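Local coordinates for tumor necrosis factor ligand superfamily member 9 (Mus musculus, PDB 6MKB), which binds the receptor TNFRSF9 (4-1BB) as a membrane-bound TNF-family cytokine and induces proliferation of activated T-cells, this chain comprising its TNF homology domain, at residues L59-L64 and S118-L123; V9-L14 and F159-V164; L87-Q92 and H129-G134. One frame throughout, in Å; residues are numbered along the deposited sequence.

Contact 1. Residues L59-L64 and S118-L123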
loop_
_atom_site.group_PDB
_atom_site.type_symbol
_atom_site.label_atom_id
_atom_site.label_comp_id
_atom_site.label_asym_id
_atom_site.label_seq_id
_atom_site.Cartn_x
_atom_site.Cartn_y
_atom_site.Cartn_z
ATOM N N LEU B 59 6.851 2.394 16.765
ATOM C CA LEU B 59 6.497 2.878 15.438
ATOM C C LEU B 59 6.091 1.675 14.589
ATOM O O LEU B 59 6.900 0.769 14.354
ATOM C CB LEU B 59 7.670 3.656 14.811
ATOM C CG LEU B 59 7.393 4.374 13.492
ATOM C CD1 LEU B 59 6.430 5.565 13.686
ATOM C CD2 LEU B 59 8.698 4.818 12.844
ATOM N N TYR B 60 4.815 1.638 14.190
ATOM C CA TYR B 60 4.274 0.544 13.396
ATOM C C TYR B 60 3.950 1.008 11.996
ATOM O O TYR B 60 3.432 2.112 11.809
ATOM C CB TYR B 60 2.982 -0.037 14.036
ATOM C CG TYR B 60 3.199 -0.888 15.268
ATOM C CD1 TYR B 60 3.395 -0.302 16.519
ATOM C CD2 TYR B 60 3.169 -2.279 15.194
ATOM C CE1 TYR B 60 3.593 -1.079 17.660
ATOM C CE2 TYR B 60 3.354 -3.067 16.330
ATOM C CZ TYR B 60 3.584 -2.463 17.561
ATOM O OH TYR B 60 3.781 -3.232 18.687
ATOM N N TYR B 61 4.226 0.147 11.014
ATOM C CA TYR B 61 3.825 0.369 9.643
ATOM C C TYR B 61 2.454 -0.270 9.552
ATOM O O TYR B 61 2.349 -1.489 9.699
ATOM C CB TYR B 61 4.841 -0.255 8.693
ATOM C CG TYR B 61 4.499 -0.160 7.220
ATOM C CD1 TYR B 61 3.559 -1.013 6.645
ATOM C CD2 TYR B 61 5.212 0.679 6.375
ATOM C CE1 TYR B 61 3.281 -0.970 5.284
ATOM C CE2 TYR B 61 4.970 0.701 5.008
ATOM C CZ TYR B 61 3.978 -0.098 4.470
ATOM O OH TYR B 61 3.716 -0.063 3.115
ATOM N N VAL B 62 1.390 0.540 9.445
ATOM C CA VAL B 62 0.025 0.018 9.392
ATOM C C VAL B 62 -0.417 0.062 7.947
ATOM O O VAL B 62 -0.121 1.039 7.245
ATOM C CB VAL B 62 -0.931 0.788 10.336
ATOM C CG1 VAL B 62 -2.252 0.039 10.493
ATOM C CG2 VAL B 62 -0.289 1.023 11.695
ATOM N N PHE B 63 -1.062 -1.016 7.471
ATOM C CA PHE B 63 -1.492 -1.102 6.079
ATOM C C PHE B 63 -2.924 -1.598 5.972
ATOM O O PHE B 63 -3.408 -2.362 6.811
ATOM C CB PHE B 63 -0.539 -1.982 5.242
ATOM C CG PHE B 63 -0.423 -3.429 5.665
ATOM C CD1 PHE B 63 -1.299 -4.396 5.161
ATOM C CD2 PHE B 63 0.585 -3.841 6.532
ATOM C CE1 PHE B 63 -1.209 -5.732 5.572
ATOM C CE2 PHE B 63 0.690 -5.183 6.919
ATOM C CZ PHE B 63 -0.202 -6.118 6.434
ATOM N N LEU B 64 -3.585 -1.136 4.900
ATOM C CA LEU B 64 -4.929 -1.462 4.452
ATOM C C LEU B 64 -4.880 -1.745 2.981
ATOM O O LEU B 64 -4.232 -1.005 2.236
ATOM C CB LEU B 64 -5.914 -0.324 4.704
ATOM C CG LEU B 64 -6.230 0.053 6.150
ATOM C CD1 LEU B 64 -7.005 1.406 6.201
ATOM C CD2 LEU B 64 -7.040 -1.046 6.847
ATOM N N SER B 118 -4.255 -0.068 -2.194
ATOM C CA SER B 118 -3.502 -0.220 -0.956
ATOM C C SER B 118 -3.263 1.149 -0.321
ATOM O O SER B 118 -3.281 2.164 -1.015
ATOM C CB SER B 118 -2.178 -0.925 -1.203
ATOM O OG SER B 118 -2.388 -2.214 -1.747
ATOM N N TRP B 119 -3.043 1.163 0.995
ATOM C CA TRP B 119 -2.784 2.334 1.817
ATOM C C TRP B 119 -1.819 1.958 2.932
ATOM O O TRP B 119 -1.861 0.830 3.435
ATOM C CB TRP B 119 -4.117 2.844 2.399
ATOM C CG TRP B 119 -4.033 3.943 3.429
ATOM C CD1 TRP B 119 -4.253 5.271 3.223
ATOM C CD2 TRP B 119 -3.840 3.785 4.849
ATOM N NE1 TRP B 119 -4.198 5.953 4.419
ATOM C CE2 TRP B 119 -3.957 5.067 5.432
ATOM C CE3 TRP B 119 -3.603 2.674 5.692
ATOM C CZ2 TRP B 119 -3.810 5.279 6.799
ATOM C CZ3 TRP B 119 -3.463 2.883 7.055
ATOM C CH2 TRP B 119 -3.557 4.168 7.595
ATOM N N SER B 120 -0.985 2.908 3.362
ATOM C CA SER B 120 -0.091 2.661 4.500
ATOM C C SER B 120 0.243 3.944 5.208
ATOM O O SER B 120 0.199 5.021 4.612
ATOM C CB SER B 120 1.189 1.930 4.093
ATOM O OG SER B 120 1.984 2.675 3.186
ATOM N N GLN B 121 0.565 3.822 6.502
ATOM C CA GLN B 121 1.008 4.924 7.327
ATOM C C GLN B 121 1.877 4.406 8.461
ATOM O O GLN B 121 1.552 3.376 9.068
ATOM C CB GLN B 121 -0.184 5.722 7.881
ATOM C CG GLN B 121 0.179 7.178 8.175
ATOM C CD GLN B 121 -0.673 8.102 7.347
ATOM O OE1 GLN B 121 -0.455 8.275 6.131
ATOM N NE2 GLN B 121 -1.686 8.674 7.965
ATOM N N LEU B 122 2.961 5.140 8.769
ATOM C CA LEU B 122 3.812 4.837 9.900
ATOM C C LEU B 122 3.205 5.567 11.089
ATOM O O LEU B 122 3.037 6.787 11.038
ATOM C CB LEU B 122 5.260 5.249 9.615
ATOM C CG LEU B 122 6.079 4.311 8.710
ATOM C CD1 LEU B 122 7.259 5.054 8.085
ATOM C CD2 LEU B 122 6.577 3.069 9.477
ATOM N N LEU B 123 2.776 4.822 12.110
ATOM C CA LEU B 123 2.093 5.403 13.274
ATOM C C LEU B 123 2.732 5.025 14.603
ATOM O O LEU B 123 3.147 3.877 14.804
ATOM C CB LEU B 123 0.609 4.938 13.307
ATOM C CG LEU B 123 -0.306 5.364 12.141
ATOM C CD1 LEU B 123 -1.537 4.483 12.075
ATOM C CD2 LEU B 123 -0.732 6.801 12.269
#
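Residues 59-64 and 118-123 run antiparallel, their segment axes 4.6 Å apart at closest and their directions 164° apart. Six backbone hydrogen bonds join them in reciprocal couples at Tyr60-Leu123, Val62-Gln121 and Leu64-Trp119, while Tyr61-Leu122 and Phe63-Ser120 are the non-hydrogen-bonded pairs. In the first couple, Tyr60 N reaches Leu123 O at 2.9 Å, within the carbonyl plane, and Leu123 N lies 2.8 Å from Tyr60 O, nearly along the C=O axis. Between the couples, Ser120 CA approaches Val62 O at 3.2 Å, a CA-H...O contact typical of antiparallel strands.

On the face carrying Val62, Leu64, Trp119 and Leu123, Leu64 and the Trp119 indole lie side by side and point the same way. Leu64 CD1 lies obliquely over the rim of the indole, 3.7 Å from Trp119 CE3; Trp119 CG is anti to its backbone N (chi1 172°). Val62 crosses Leu123 at about a right angle, with Val62 CG2 3.7 Å from Leu123 CD1. These side chains point into the core of the TNF jelly roll, where Leu87 of the facing sheet touches Val62, Trp119 and Leu123.

The other face turns toward the second subunit of the crystallised dimer. Tyr61, its CG anti to the backbone N, extends its ring over the neighbouring strand: Leu122 CD2 sits at the ring edge, 3.8 Å from Tyr61 CB, and Ser120 OG gives a weak hydrogen bond to Tyr61 OH at 3.2 Å. Phe63 takes the crowded position between its own N and carbonyl carbon (chi1 62°), which swings its ring away from strand 118-123. The Tyr61 ring stacks on Phe162 of its own chain and meets Phe63 of the second subunit.

Contact 2. Residues V9-L14 and F159-V164; sequences VFAKLL and FGLFLV
Phe159 O is the best-held polar atom, with a twofold grip: the hydrogen bond from Leu13 N, at 2.7 Å the shortest of the contact and nearly along the C=O axis, and a longer CA-H...O contact from Lys12 CA. Leu13 O takes Phe159 N in return, and Ala11 and Leu161 form a second reciprocal couple. Val9 O receives Leu163 N; beyond it a water accepts from Val9 N and donates to Leu163 O, 2.8 Å away, continuing the pairing where strand 10-14 gives way to loop. Gly160 CA, carrying no side chain, comes to 3.1 Å from Ala11 O.

Phe10 and Phe162 point the same way and meet rim to rim, with Phe10 CD1 3.5 Å from Phe162 CD2, centroids 5.9 Å apart and planes at 32°. Their torsions differ: Phe10 CG is anti to N, while Phe162 CG occupies the crowded position between N and the carbonyl carbon (chi1 45°). Phe162 stacks on Phe162 of the second subunit. Leu13 and Phe159 instead turn into the jelly-roll core. Every direct hydrogen bond here is main-chain to main-chain, so the side chains add apolar contacts, Phe10-Phe162 on one face, Ala11-Leu161 and Leu13-Phe159 on the other, Lys12 being the charged exception.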
loop_
_atom_site.group_PDB
_atom_site.type_symbol
_atom_site.label_atom_id
_atom_site.label_comp_id
_atom_site.label_asym_id
_atom_site.label_seq_id
_atom_site.Cartn_x
_atom_site.Cartn_y
_atom_site.Cartn_z
ATOM N N VAL B 9 7.374 -8.709 14.765
ATOM C CA VAL B 9 5.999 -8.413 15.158
ATOM C C VAL B 9 5.279 -8.006 13.889
ATOM O O VAL B 9 5.625 -6.991 13.283
ATOM C CB VAL B 9 5.928 -7.364 16.289
ATOM C CG1 VAL B 9 4.483 -6.982 16.598
ATOM C CG2 VAL B 9 6.641 -7.861 17.549
ATOM N N PHE B 10 4.359 -8.871 13.417
ATOM C CA PHE B 10 3.628 -8.704 12.159
ATOM C C PHE B 10 2.263 -9.364 12.219
ATOM O O PHE B 10 2.108 -10.433 12.807
ATOM C CB PHE B 10 4.455 -9.320 10.980
ATOM C CG PHE B 10 3.810 -9.258 9.601
ATOM C CD1 PHE B 10 3.859 -8.096 8.842
ATOM C CD2 PHE B 10 3.159 -10.365 9.068
ATOM C CE1 PHE B 10 3.258 -8.037 7.582
ATOM C CE2 PHE B 10 2.572 -10.309 7.805
ATOM C CZ PHE B 10 2.626 -9.147 7.070
ATOM N N ALA B 11 1.283 -8.742 11.559
ATOM C CA ALA B 11 -0.076 -9.260 11.408
ATOM C C ALA B 11 -0.637 -8.887 10.040
ATOM O O ALA B 11 -0.374 -7.795 9.549
ATOM C CB ALA B 11 -0.978 -8.727 12.506
ATOM N N LYS B 12 -1.385 -9.801 9.426
ATOM C CA LYS B 12 -2.098 -9.592 8.163
ATOM C C LYS B 12 -3.400 -10.355 8.239
ATOM O O LYS B 12 -3.411 -11.575 8.067
ATOM C CB LYS B 12 -1.276 -9.990 6.914
ATOM C CG LYS B 12 -1.935 -9.503 5.619
ATOM C CD LYS B 12 -1.252 -9.991 4.338
ATOM C CE LYS B 12 -2.210 -9.803 3.186
ATOM N NZ LYS B 12 -1.581 -10.056 1.873
ATOM N N LEU B 13 -4.478 -9.638 8.577
ATOM C CA LEU B 13 -5.837 -10.171 8.712
ATOM C C LEU B 13 -6.534 -10.091 7.380
ATOM O O LEU B 13 -6.236 -9.195 6.608
ATOM C CB LEU B 13 -6.640 -9.412 9.796
ATOM C CG LEU B 13 -5.983 -9.304 11.177
ATOM C CD1 LEU B 13 -6.827 -8.500 12.112
ATOM C CD2 LEU B 13 -5.695 -10.650 11.777
ATOM N N LEU B 14 -7.439 -11.034 7.098
ATOM C CA LEU B 14 -8.190 -11.094 5.839
ATOM C C LEU B 14 -9.653 -10.923 6.163
ATOM O O LEU B 14 -10.163 -11.566 7.076
ATOM C CB LEU B 14 -7.918 -12.406 5.070
ATOM C CG LEU B 14 -6.445 -12.775 4.780
ATOM C CD1 LEU B 14 -6.382 -14.074 4.014
ATOM C CD2 LEU B 14 -5.721 -11.681 3.987
ATOM N N PHE B 159 -5.898 -6.165 6.261
ATOM C CA PHE B 159 -5.486 -5.164 7.212
ATOM C C PHE B 159 -4.410 -5.786 8.072
ATOM O O PHE B 159 -4.499 -6.967 8.423
ATOM C CB PHE B 159 -6.695 -4.675 8.018
ATOM C CG PHE B 159 -6.498 -4.191 9.433
ATOM C CD1 PHE B 159 -5.698 -3.079 9.702
ATOM C CD2 PHE B 159 -7.223 -4.754 10.482
ATOM C CE1 PHE B 159 -5.536 -2.614 11.019
ATOM C CE2 PHE B 159 -7.105 -4.258 11.785
ATOM C CZ PHE B 159 -6.255 -3.199 12.049
ATOM N N GLY B 160 -3.382 -5.003 8.357
ATOM C CA GLY B 160 -2.301 -5.444 9.223
ATOM C C GLY B 160 -1.348 -4.346 9.637
ATOM O O GLY B 160 -1.603 -3.163 9.398
ATOM N N LEU B 161 -0.245 -4.750 10.266
ATOM C CA LEU B 161 0.819 -3.871 10.759
ATOM C C LEU B 161 2.044 -4.670 11.095
ATOM O O LEU B 161 2.002 -5.907 11.142
ATOM C CB LEU B 161 0.417 -2.997 11.993
ATOM C CG LEU B 161 -0.495 -3.571 13.117
ATOM C CD1 LEU B 161 0.060 -4.799 13.741
ATOM C CD2 LEU B 161 -0.654 -2.586 14.208
ATOM N N PHE B 162 3.148 -3.953 11.296
ATOM C CA PHE B 162 4.403 -4.510 11.732
ATOM C C PHE B 162 5.199 -3.490 12.523
ATOM O O PHE B 162 5.188 -2.314 12.193
ATOM C CB PHE B 162 5.234 -5.096 10.594
ATOM C CG PHE B 162 5.417 -4.375 9.295
ATOM C CD1 PHE B 162 6.464 -3.477 9.126
ATOM C CD2 PHE B 162 4.671 -4.737 8.166
ATOM C CE1 PHE B 162 6.721 -2.907 7.859
ATOM C CE2 PHE B 162 4.927 -4.166 6.907
ATOM C CZ PHE B 162 5.961 -3.275 6.755
ATOM N N LEU B 163 5.880 -3.950 13.586
ATOM C CA LEU B 163 6.708 -3.103 14.419
ATOM C C LEU B 163 8.017 -2.812 13.701
ATOM O O LEU B 163 8.787 -3.729 13.409
ATOM C CB LEU B 163 6.941 -3.733 15.806
ATOM C CG LEU B 163 7.814 -2.948 16.813
ATOM C CD1 LEU B 163 7.261 -1.528 17.051
ATOM C CD2 LEU B 163 7.889 -3.690 18.143
ATOM N N VAL B 164 8.254 -1.526 13.433
ATOM C CA VAL B 164 9.408 -0.972 12.718
ATOM C C VAL B 164 10.466 -0.476 13.723
ATOM O O VAL B 164 11.665 -0.653 13.515
ATOM C CB VAL B 164 8.889 0.163 11.780
ATOM C CG1 VAL B 164 9.976 1.126 11.360
ATOM C CG2 VAL B 164 8.173 -0.412 10.565
HETATM O O HOH W 1 9.062 -6.297 14.533
#

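Contact 3. Residues L87-Q92 and H129-G134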
loop_
_atom_site.group_PDB
_atom_site.type_symbol
_atom_site.label_atom_id
_atom_site.label_comp_id
_atom_site.label_asym_id
_atom_site.label_seq_id
_atom_site.Cartn_x
_atom_site.Cartn_y
_atom_site.Cartn_z
ATOM N N LEU B 87 -9.464 3.496 9.214
ATOM C CA LEU B 87 -8.733 2.929 10.351
ATOM C C LEU B 87 -9.213 3.605 11.612
ATOM O O LEU B 87 -9.061 4.803 11.726
ATOM C CB LEU B 87 -7.200 3.078 10.194
ATOM C CG LEU B 87 -6.331 2.445 11.329
ATOM C CD1 LEU B 87 -6.433 0.931 11.356
ATOM C CD2 LEU B 87 -4.895 2.856 11.205
ATOM N N GLN B 88 -9.820 2.843 12.535
ATOM C CA GLN B 88 -10.376 3.325 13.802
ATOM C C GLN B 88 -9.435 2.941 14.948
ATOM O O GLN B 88 -9.341 1.771 15.300
ATOM C CB GLN B 88 -11.787 2.752 14.006
ATOM C CG GLN B 88 -12.775 3.098 12.867
ATOM C CD GLN B 88 -14.011 2.218 12.820
ATOM O OE1 GLN B 88 -14.096 1.136 13.436
ATOM N NE2 GLN B 88 -15.005 2.672 12.078
ATOM N N ALA B 89 -8.696 3.918 15.490
ATOM C CA ALA B 89 -7.706 3.716 16.553
ATOM C C ALA B 89 -8.206 4.183 17.922
ATOM O O ALA B 89 -8.788 5.267 18.042
ATOM C CB ALA B 89 -6.414 4.440 16.205
ATOM N N LYS B 90 -7.977 3.335 18.951
ATOM C CA LYS B 90 -8.291 3.559 20.366
ATOM C C LYS B 90 -7.006 3.384 21.199
ATOM O O LYS B 90 -6.563 2.256 21.374
ATOM C CB LYS B 90 -9.379 2.589 20.849
ATOM C CG LYS B 90 -10.801 3.012 20.527
ATOM C CD LYS B 90 -11.803 1.938 20.947
ATOM C CE LYS B 90 -13.062 2.041 20.135
ATOM N NZ LYS B 90 -13.965 0.883 20.380
ATOM N N PRO B 91 -6.354 4.455 21.690
ATOM C CA PRO B 91 -6.710 5.883 21.565
ATOM C C PRO B 91 -6.365 6.428 20.166
ATOM O O PRO B 91 -5.685 5.777 19.386
ATOM C CB PRO B 91 -5.845 6.537 22.649
ATOM C CG PRO B 91 -4.599 5.712 22.645
ATOM C CD PRO B 91 -5.098 4.289 22.454
ATOM N N GLN B 92 -6.823 7.624 19.875
ATOM C CA GLN B 92 -6.552 8.346 18.656
ATOM C C GLN B 92 -5.055 8.628 18.564
ATOM O O GLN B 92 -4.429 8.967 19.575
ATOM C CB GLN B 92 -7.349 9.653 18.757
ATOM C CG GLN B 92 -7.360 10.522 17.535
ATOM C CD GLN B 92 -8.738 11.063 17.328
ATOM O OE1 GLN B 92 -8.961 12.260 17.469
ATOM N NE2 GLN B 92 -9.694 10.194 17.004
ATOM N N HIS B 129 -2.905 -0.701 22.382
ATOM C CA HIS B 129 -3.549 0.034 21.289
ATOM C C HIS B 129 -4.515 -0.886 20.548
ATOM O O HIS B 129 -4.183 -2.032 20.248
ATOM C CB HIS B 129 -2.508 0.640 20.324
ATOM C CG HIS B 129 -2.788 2.061 19.957
ATOM N ND1 HIS B 129 -3.904 2.404 19.227
ATOM C CD2 HIS B 129 -2.079 3.178 20.217
ATOM C CE1 HIS B 129 -3.844 3.714 19.070
ATOM N NE2 HIS B 129 -2.771 4.225 19.653
ATOM N N ARG B 130 -5.727 -0.393 20.313
ATOM C CA ARG B 130 -6.803 -1.138 19.660
ATOM C C ARG B 130 -7.090 -0.482 18.326
ATOM O O ARG B 130 -7.215 0.748 18.241
ATOM C CB ARG B 130 -8.062 -1.202 20.557
ATOM C CG ARG B 130 -7.785 -1.976 21.825
ATOM C CD ARG B 130 -8.894 -1.880 22.826
ATOM N NE ARG B 130 -8.754 -2.981 23.765
ATOM C CZ ARG B 130 -9.348 -4.160 23.648
ATOM N NH1 ARG B 130 -10.202 -4.389 22.656
ATOM N NH2 ARG B 130 -9.058 -5.137 24.492
ATOM N N LEU B 131 -7.126 -1.305 17.277
ATOM C CA LEU B 131 -7.317 -0.884 15.901
ATOM C C LEU B 131 -8.420 -1.712 15.253
ATOM O O LEU B 131 -8.352 -2.933 15.240
ATOM C CB LEU B 131 -5.985 -1.082 15.149
ATOM C CG LEU B 131 -5.058 0.102 14.821
ATOM C CD1 LEU B 131 -4.930 1.082 15.914
ATOM C CD2 LEU B 131 -3.672 -0.390 14.488
ATOM N N SER B 132 -9.454 -1.055 14.770
ATOM C CA SER B 132 -10.550 -1.687 14.050
ATOM C C SER B 132 -10.661 -0.975 12.688
ATOM O O SER B 132 -10.047 0.083 12.498
ATOM C CB SER B 132 -11.852 -1.647 14.857
ATOM O OG SER B 132 -12.429 -0.357 14.941
ATOM N N VAL B 133 -11.383 -1.564 11.729
ATOM C CA VAL B 133 -11.522 -0.970 10.402
ATOM C C VAL B 133 -12.997 -0.870 10.036
ATOM O O VAL B 133 -13.719 -1.874 10.035
ATOM C CB VAL B 133 -10.724 -1.774 9.332
ATOM C CG1 VAL B 133 -10.850 -1.145 7.932
ATOM C CG2 VAL B 133 -9.257 -1.913 9.737
ATOM N N GLY B 134 -13.415 0.331 9.692
ATOM C CA GLY B 134 -14.774 0.585 9.254
ATOM C C GLY B 134 -14.882 0.685 7.750
ATOM O O GLY B 134 -14.056 1.317 7.086
#
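Strands 87-90 and 129-134 are antiparallel, 156° between their directions, with reciprocal hydrogen bonds at Gln88-Ser132 and Lys90-Arg130 and non-hydrogen-bonded pairs at Leu87-Val133 and Ala89-Leu131. Lys90 N lies 2.8 Å from Arg130 O, within its carbonyl plane.

One face of the pair is polar. Gln88 leaves the strand with CG anti to its carbonyl carbon and runs extended, laying its amide alongside strand 129-134. Ser132 OG, in the crowded position between N and carbonyl carbon (chi1 72°), donates to Gln88 OE1 at 2.7 Å, in the carbonyl plane and on a lone pair. With OE1 held there, Gln88 NE2 lies 3.5 Å from Gly134 CA. OE1 has a weak second partner in Thr25. On the same face Lys90 CB and Arg130 CB are 4.0 Å apart, and beyond them the two chains diverge; both form salt bridges to Glu51, and Arg130 also reaches Glu46, so nearby carboxylates probably offset their like charges.

These two strands belong to the outer sheet of the TNF jelly roll, and their opposite face looks into the sandwich. There Leu87 crosses Leu131 obliquely, with Leu87 CD1 3.8 Å from Leu131 CG, and Leu131 CD1 reaches Ala89 CB at 3.7 Å. Phe159 of the inner sheet packs against Leu87, Leu131 and Val133.

At the end of strand 87-90 a cis peptide precedes Pro91, whose ring turns onto His129. Pro91 CD stands over the centre of the His129 imidazole, 3.7 Å from the ring centroid and 12° off the ring normal, a CH-pi contact. Ala89 CB approaches the same ring at its edge, 3.9 Å from His129 CE1.

In the fold
The segments run in the order 9-14, 59-64, 87-92, 118-123, 129-134, 159-164, so contact 2 encloses the other two, whose segments alternate, as expected for the TNF jelly roll, where strands adjacent in sequence often lie in opposite sheets. Contacts 1 and 2, centres 9 Å apart, are side by side in the inner sheet, joined by the neighbouring strands 58-70 and 149-166. Contact 3 lies in the facing sheet, its centre 12 Å from that of contact 1 and 14 Å from that of contact 2, and meets them through core packing. Contacts 1 and 2 touch the second subunit, consistent with the inner sheet supplying much of the dimer interface of this crystal form.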